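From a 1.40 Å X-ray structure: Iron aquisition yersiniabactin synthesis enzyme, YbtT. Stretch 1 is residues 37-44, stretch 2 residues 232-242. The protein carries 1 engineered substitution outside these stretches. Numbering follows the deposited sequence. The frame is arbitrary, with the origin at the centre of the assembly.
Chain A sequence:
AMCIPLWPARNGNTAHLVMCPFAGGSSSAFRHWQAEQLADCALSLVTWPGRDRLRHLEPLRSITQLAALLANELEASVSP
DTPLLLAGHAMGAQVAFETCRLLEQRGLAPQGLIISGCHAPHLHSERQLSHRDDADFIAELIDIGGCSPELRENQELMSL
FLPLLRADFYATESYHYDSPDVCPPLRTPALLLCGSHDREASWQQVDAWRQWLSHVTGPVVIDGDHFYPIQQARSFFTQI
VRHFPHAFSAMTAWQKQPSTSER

Stretch 1 (37-44) QLADCALS
Stretch 2, residues 232-242: QARSFFTQIVR

A helix can be fastened to a neighbouring loop and strand largely by apolar side chains, provided that residues on one of its faces recur at the helical period and the loop and strand offer small or branched aliphatic groups to meet them. YbtT gives a compact example. No hydrogen bond crosses between the two stretches, whose touching residues are at least 194 positions apart in sequence, and their association buries 329 Å² in total. Stretch 1 is a loop from Gln37 to Cys41 that runs into a strand at Ala42; stretch 2 is a helix from Ala233 onward. The register is set by Leu38 and Phe237, whose CA atoms are 6.7 Å apart.

Gln232 occupies the N-cap position, with phi/psi of -123/48, and touches nothing in stretch 1. From Ala233 the backbone is regular, with phi near -60 and psi near -45. The i to i+4 ladder begins with Phe236 N to Gln232 O at 3.0 Å and continues to Arg242 N to Thr238 O, also 3.0 Å.

Ala233 points toward the loop, and its CB lies 3.7 Å from Leu38 CD1. The contact is methyl to methyl, at the first turn of the helix. Arg234, next along, leaves sideways and is exposed. Its chi1 to chi3 are m, t and t, with chi4 at -92°, and this extended chain carries NH1 to 3.5 Å from Leu38 CD2. The contact is one of packing, with the methyl oblique to the guanidinium, whose NH1 and NH2 find hydrogen bonds just outside the stretches. Ser235 and Phe236 make no contact with the loop.

One turn after Ala233, Phe237 supplies the broad surface of the contact. It is buried, points toward stretch 1 and has chi1 m (-70°) with chi2 at -73°. Leu38, an m,t rotamer at phi/psi -105/-1, sets CD1 3.8 Å from Phe237 CD2, so the same methyl reaches both Ala233 and the ring. Farther out on the ring, Phe237 CZ lies 4.1 Å from Leu43 CD2. Leu43 is a t,p rotamer on the strand, at phi/psi -134/126, and it too points toward the helix. Both leucine methyls approach the ring obliquely. Leu38, with 105 Å² covered, gives up the most area of any residue here.

Thr238 is exposed and turns sideways; its OG1 hydrogen-bonds to Arg234 O at 2.6 Å, satisfying the hydroxyl within the helix. Gln239 and Ile240 do not reach the loop. A further turn on, Val241 points toward it with chi1 t, placing CG2 3.7 Å from Ala39 CB. Ala39 is extended, at phi/psi -158/162, and its carbonyl is held by its own stretch: Gln37 NE2 donates to Ala39 O at 3.0 Å. Arg242 is out of reach of stretch 1; its NH1 makes a weak hydrogen bond to Gln239 OE1 at 2.7 Å.

The principle is thus visible in the spacing: Ala233, Phe237 and Val241, each four residues apart, line one side of the helix.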

ATOM      1  N   GLN A  37       0.444  19.350   4.017  1.00 21.99           N
ATOM      2  CA  GLN A  37      -0.645  18.831   3.200  1.00 19.02           C
ATOM      3  C   GLN A  37      -0.396  19.159   1.731  1.00 20.15           C
ATOM      4  O   GLN A  37      -0.274  20.334   1.357  1.00 22.19           O
ATOM      5  CB  GLN A  37      -1.972  19.403   3.685  1.00 21.39           C
ATOM      6  CG  GLN A  37      -3.168  18.931   2.899  1.00 22.51           C
ATOM      7  CD  GLN A  37      -4.455  18.983   3.695  1.00 20.89           C
ATOM      8  OE1 GLN A  37      -4.486  19.460   4.832  1.00 24.12           O
ATOM      9  NE2 GLN A  37      -5.523  18.479   3.109  1.00 20.34           N
ATOM     10  N   LEU A  38      -0.321  18.127   0.891  1.00 16.67           N
ATOM     11  CA  LEU A  38       0.066  18.288  -0.503  1.00 16.52           C
ATOM     12  C   LEU A  38      -1.096  18.186  -1.488  1.00 17.21           C
ATOM     13  O   LEU A  38      -0.887  18.341  -2.702  1.00 18.54           O
ATOM     14  CB  LEU A  38       1.145  17.270  -0.865  1.00 17.17           C
ATOM     15  CG  LEU A  38       2.420  17.430  -0.039  1.00 19.48           C
ATOM     16  CD1 LEU A  38       3.418  16.314  -0.276  1.00 20.01           C
ATOM     17  CD2 LEU A  38       3.090  18.766  -0.363  1.00 24.10           C
ATOM     18  N   ALA A  39      -2.304  17.938  -1.004  1.00 17.35           N
ATOM     19  CA  ALA A  39      -3.506  17.924  -1.825  1.00 17.23           C
ATOM     20  C   ALA A  39      -4.669  18.168  -0.884  1.00 16.23           C
ATOM     21  O   ALA A  39      -4.539  18.005   0.328  1.00 18.10           O
ATOM     22  CB  ALA A  39      -3.696  16.595  -2.569  1.00 19.60           C
ATOM     23  N   ASP A  40      -5.814  18.567  -1.447  1.00 17.38           N
ATOM     24  CA  ASP A  40      -6.924  19.034  -0.615  1.00 16.56           C
ATOM     25  C   ASP A  40      -7.817  17.919  -0.052  1.00 16.25           C
ATOM     26  O   ASP A  40      -8.678  18.203   0.796  1.00 18.29           O
ATOM     27  CB  ASP A  40      -7.771  20.019  -1.417  1.00 18.39           C
ATOM     28  CG  ASP A  40      -7.045  21.338  -1.686  1.00 21.54           C
ATOM     29  OD1 ASP A  40      -5.968  21.589  -1.108  1.00 18.03           O
ATOM     30  OD2 ASP A  40      -7.576  22.111  -2.498  1.00 21.77           O
ATOM     31  N   CYS A  41      -7.645  16.676  -0.495  1.00 15.66           N
ATOM     32  CA  CYS A  41      -8.443  15.581   0.024  1.00 15.95           C
ATOM     33  C   CYS A  41      -8.070  15.304   1.471  1.00 15.28           C
ATOM     34  O   CYS A  41      -6.954  15.586   1.907  1.00 14.72           O
ATOM     35  CB  CYS A  41      -8.157  14.314  -0.792  1.00 16.33           C
ATOM     36  SG  CYS A  41      -6.404  13.861  -0.930  1.00 17.32           S
ATOM     37  N   ALA A  42      -9.013  14.723   2.211  1.00 14.69           N
ATOM     38  CA  ALA A  42      -8.663  14.038   3.442  1.00 14.24           C
ATOM     39  C   ALA A  42      -7.733  12.885   3.095  1.00 14.43           C
ATOM     40  O   ALA A  42      -7.804  12.317   2.001  1.00 15.09           O
ATOM     41  CB  ALA A  42      -9.916  13.513   4.140  1.00 17.31           C
ATOM     42  N   LEU A  43      -6.813  12.590   4.011  1.00 13.42           N
ATOM     43  CA  LEU A  43      -5.839  11.520   3.851  1.00 13.16           C
ATOM     44  C   LEU A  43      -5.776  10.718   5.139  1.00 14.80           C
ATOM     45  O   LEU A  43      -5.567  11.282   6.221  1.00 15.19           O
ATOM     46  CB  LEU A  43      -4.445  12.063   3.568  1.00 14.53           C
ATOM     47  CG  LEU A  43      -3.294  11.053   3.513  1.00 14.04           C
ATOM     48  CD1 LEU A  43      -3.456  10.042   2.373  1.00 15.13           C
ATOM     49  CD2 LEU A  43      -1.962  11.777   3.346  1.00 15.85           C
ATOM     50  N   SER A  44      -5.953   9.407   5.022  1.00 13.53           N
ATOM     51  CA  SER A  44      -5.809   8.503   6.152  1.00 12.73           C
ATOM     52  C   SER A  44      -4.813   7.412   5.807  1.00 13.19           C
ATOM     53  O   SER A  44      -4.655   7.044   4.636  1.00 13.67           O
ATOM     54  CB  SER A  44      -7.139   7.888   6.535  1.00 14.26           C
ATOM     55  OG  SER A  44      -8.098   8.889   6.892  1.00 17.78           O
ATOM     56  N   GLN A 232       9.730  11.435  -2.327  1.00 16.46           N
ATOM     57  CA  GLN A 232       9.279  12.258  -3.440  1.00 16.80           C
ATOM     58  C   GLN A 232       7.766  12.446  -3.335  1.00 17.22           C
ATOM     59  O   GLN A 232       7.031  12.309  -4.316  1.00 16.75           O
ATOM     60  CB  GLN A 232       9.675  11.605  -4.765  1.00 19.98           C
ATOM     61  CG  GLN A 232      11.184  11.423  -4.959  1.00 21.13           C
ATOM     62  CD  GLN A 232      11.940  12.717  -4.930  1.00 27.94           C
ATOM     63  OE1 GLN A 232      11.441  13.759  -5.356  1.00 29.00           O
ATOM     64  NE2 GLN A 232      13.167  12.663  -4.424  1.00 28.53           N
ATOM     65  N   ALA A 233       7.314  12.795  -2.132  1.00 15.39           N
ATOM     66  CA  ALA A 233       5.888  12.959  -1.858  1.00 15.77           C
ATOM     67  C   ALA A 233       5.221  13.932  -2.827  1.00 16.18           C
ATOM     68  O   ALA A 233       4.084  13.716  -3.247  1.00 15.58           O
ATOM     69  CB  ALA A 233       5.695  13.433  -0.425  1.00 16.12           C
ATOM     70  N   ARG A 234       5.899  15.034  -3.167  1.00 16.50           N
ATOM     71  CA  ARG A 234       5.285  16.007  -4.062  1.00 19.89           C
ATOM     72  C   ARG A 234       4.951  15.379  -5.412  1.00 19.32           C
ATOM     73  O   ARG A 234       3.851  15.568  -5.937  1.00 18.19           O
ATOM     74  CB  ARG A 234       6.183  17.237  -4.213  1.00 20.21           C
ATOM     75  CG  ARG A 234       6.276  18.038  -2.926  1.00 24.51           C
ATOM     76  CD  ARG A 234       6.987  19.374  -3.088  1.00 28.31           C
ATOM     77  NE  ARG A 234       7.446  19.859  -1.789  1.00 38.13           N
ATOM     78  CZ  ARG A 234       6.756  20.658  -0.979  1.00 41.28           C
ATOM     79  NH1 ARG A 234       5.554  21.117  -1.318  1.00 36.30           N
ATOM     80  NH2 ARG A 234       7.286  21.012   0.187  1.00 45.20           N
ATOM     81  N   SER A 235       5.880  14.597  -5.976  1.00 17.56           N
ATOM     82  CA  SER A 235       5.618  13.914  -7.240  1.00 17.93           C
ATOM     83  C   SER A 235       4.514  12.866  -7.090  1.00 18.55           C
ATOM     84  O   SER A 235       3.645  12.730  -7.967  1.00 18.92           O
ATOM     85  CB  SER A 235       6.906  13.264  -7.746  1.00 22.90           C
ATOM     86  OG  SER A 235       7.913  14.235  -7.973  1.00 29.67           O
ATOM     87  N   PHE A 236       4.546  12.105  -5.991  1.00 17.78           N
ATOM     88  CA  PHE A 236       3.552  11.058  -5.749  1.00 16.40           C
ATOM     89  C   PHE A 236       2.143  11.641  -5.715  1.00 15.27           C
ATOM     90  O   PHE A 236       1.251  11.193  -6.442  1.00 16.10           O
ATOM     91  CB  PHE A 236       3.929  10.371  -4.429  1.00 14.81           C
ATOM     92  CG  PHE A 236       3.058   9.192  -4.032  1.00 13.57           C
ATOM     93  CD1 PHE A 236       3.238   7.944  -4.604  1.00 14.62           C
ATOM     94  CD2 PHE A 236       2.111   9.327  -3.017  1.00 16.93           C
ATOM     95  CE1 PHE A 236       2.465   6.870  -4.201  1.00 15.64           C
ATOM     96  CE2 PHE A 236       1.334   8.254  -2.619  1.00 17.07           C
ATOM     97  CZ  PHE A 236       1.512   7.031  -3.215  1.00 16.99           C
ATOM     98  N   PHE A 237       1.925  12.662  -4.891  1.00 15.68           N
ATOM     99  CA  PHE A 237       0.592  13.253  -4.816  1.00 14.57           C
ATOM    100  C   PHE A 237       0.203  13.984  -6.090  1.00 15.99           C
ATOM    101  O   PHE A 237      -0.970  13.949  -6.466  1.00 15.99           O
ATOM    102  CB  PHE A 237       0.429  14.115  -3.565  1.00 15.44           C
ATOM    103  CG  PHE A 237       0.380  13.290  -2.305  1.00 15.29           C
ATOM    104  CD1 PHE A 237      -0.751  12.543  -2.003  1.00 16.32           C
ATOM    105  CD2 PHE A 237       1.462  13.221  -1.460  1.00 16.50           C
ATOM    106  CE1 PHE A 237      -0.799  11.762  -0.861  1.00 15.63           C
ATOM    107  CE2 PHE A 237       1.422  12.453  -0.329  1.00 16.04           C
ATOM    108  CZ  PHE A 237       0.286  11.715  -0.029  1.00 15.74           C
ATOM    109  N   THR A 238       1.155  14.625  -6.770  1.00 16.19           N
ATOM    110  CA  THR A 238       0.847  15.259  -8.047  1.00 18.31           C
ATOM    111  C   THR A 238       0.245  14.260  -9.023  1.00 17.78           C
ATOM    112  O   THR A 238      -0.772  14.543  -9.672  1.00 17.79           O
ATOM    113  CB  THR A 238       2.105  15.877  -8.646  1.00 18.82           C
ATOM    114  OG1 THR A 238       2.554  16.924  -7.796  1.00 23.76           O
ATOM    115  CG2 THR A 238       1.801  16.437 -10.025  1.00 22.29           C
ATOM    116  N   GLN A 239       0.851  13.074  -9.136  1.00 17.25           N
ATOM    117  CA  GLN A 239       0.344  12.122 -10.116  1.00 17.19           C
ATOM    118  C   GLN A 239      -1.015  11.583  -9.710  1.00 16.94           C
ATOM    119  O   GLN A 239      -1.872  11.346 -10.563  1.00 17.50           O
ATOM    120  CB  GLN A 239       1.351  10.997 -10.343  1.00 18.98           C
ATOM    121  CG  GLN A 239       2.651  11.479 -10.954  1.00 20.07           C
ATOM    122  CD  GLN A 239       2.441  12.236 -12.256  1.00 23.35           C
ATOM    123  OE1 GLN A 239       1.564  11.904 -13.041  1.00 23.22           O
ATOM    124  NE2 GLN A 239       3.233  13.283 -12.466  1.00 32.78           N
ATOM    125  N   ILE A 240      -1.248  11.379  -8.414  1.00 15.76           N
ATOM    126  CA  ILE A 240      -2.573  10.948  -7.981  1.00 15.70           C
ATOM    127  C   ILE A 240      -3.620  11.993  -8.348  1.00 16.45           C
ATOM    128  O   ILE A 240      -4.640  11.688  -8.970  1.00 18.60           O
ATOM    129  CB  ILE A 240      -2.566  10.635  -6.471  1.00 15.51           C
ATOM    130  CG1 ILE A 240      -1.662   9.431  -6.215  1.00 16.65           C
ATOM    131  CG2 ILE A 240      -3.958  10.395  -5.969  1.00 17.60           C
ATOM    132  CD1 ILE A 240      -1.433   9.123  -4.754  1.00 17.44           C
ATOM    133  N   VAL A 241      -3.396  13.249  -7.962  1.00 15.93           N
ATOM    134  CA  VAL A 241      -4.427  14.257  -8.204  1.00 19.28           C
ATOM    135  C   VAL A 241      -4.695  14.421  -9.695  1.00 17.82           C
ATOM    136  O   VAL A 241      -5.857  14.487 -10.123  1.00 21.22           O
ATOM    137  CB  VAL A 241      -4.055  15.591  -7.531  1.00 19.44           C
ATOM    138  CG1 VAL A 241      -5.112  16.656  -7.866  1.00 23.70           C
ATOM    139  CG2 VAL A 241      -3.933  15.426  -6.042  1.00 22.29           C
ATOM    140  N   ARG A 242      -3.630  14.482 -10.504  1.00 17.86           N
ATOM    141  CA  ARG A 242      -3.754  14.697 -11.951  1.00 20.61           C
ATOM    142  C   ARG A 242      -4.627  13.640 -12.605  1.00 21.87           C
ATOM    143  O   ARG A 242      -5.326  13.920 -13.590  1.00 23.71           O
ATOM    144  CB  ARG A 242      -2.375  14.623 -12.625  1.00 21.63           C
ATOM    145  CG  ARG A 242      -1.498  15.820 -12.446  1.00 29.86           C
ATOM    146  CD  ARG A 242      -0.202  15.638 -13.256  1.00 30.43           C
ATOM    147  NE  ARG A 242      -0.473  15.539 -14.695  1.00 42.54           N
ATOM    148  CZ  ARG A 242      -0.134  14.519 -15.490  1.00 41.80           C
ATOM    149  NH1 ARG A 242       0.533  13.469 -15.028  1.00 40.77           N
ATOM    150  NH2 ARG A 242      -0.453  14.561 -16.777  1.00 45.54           N
TER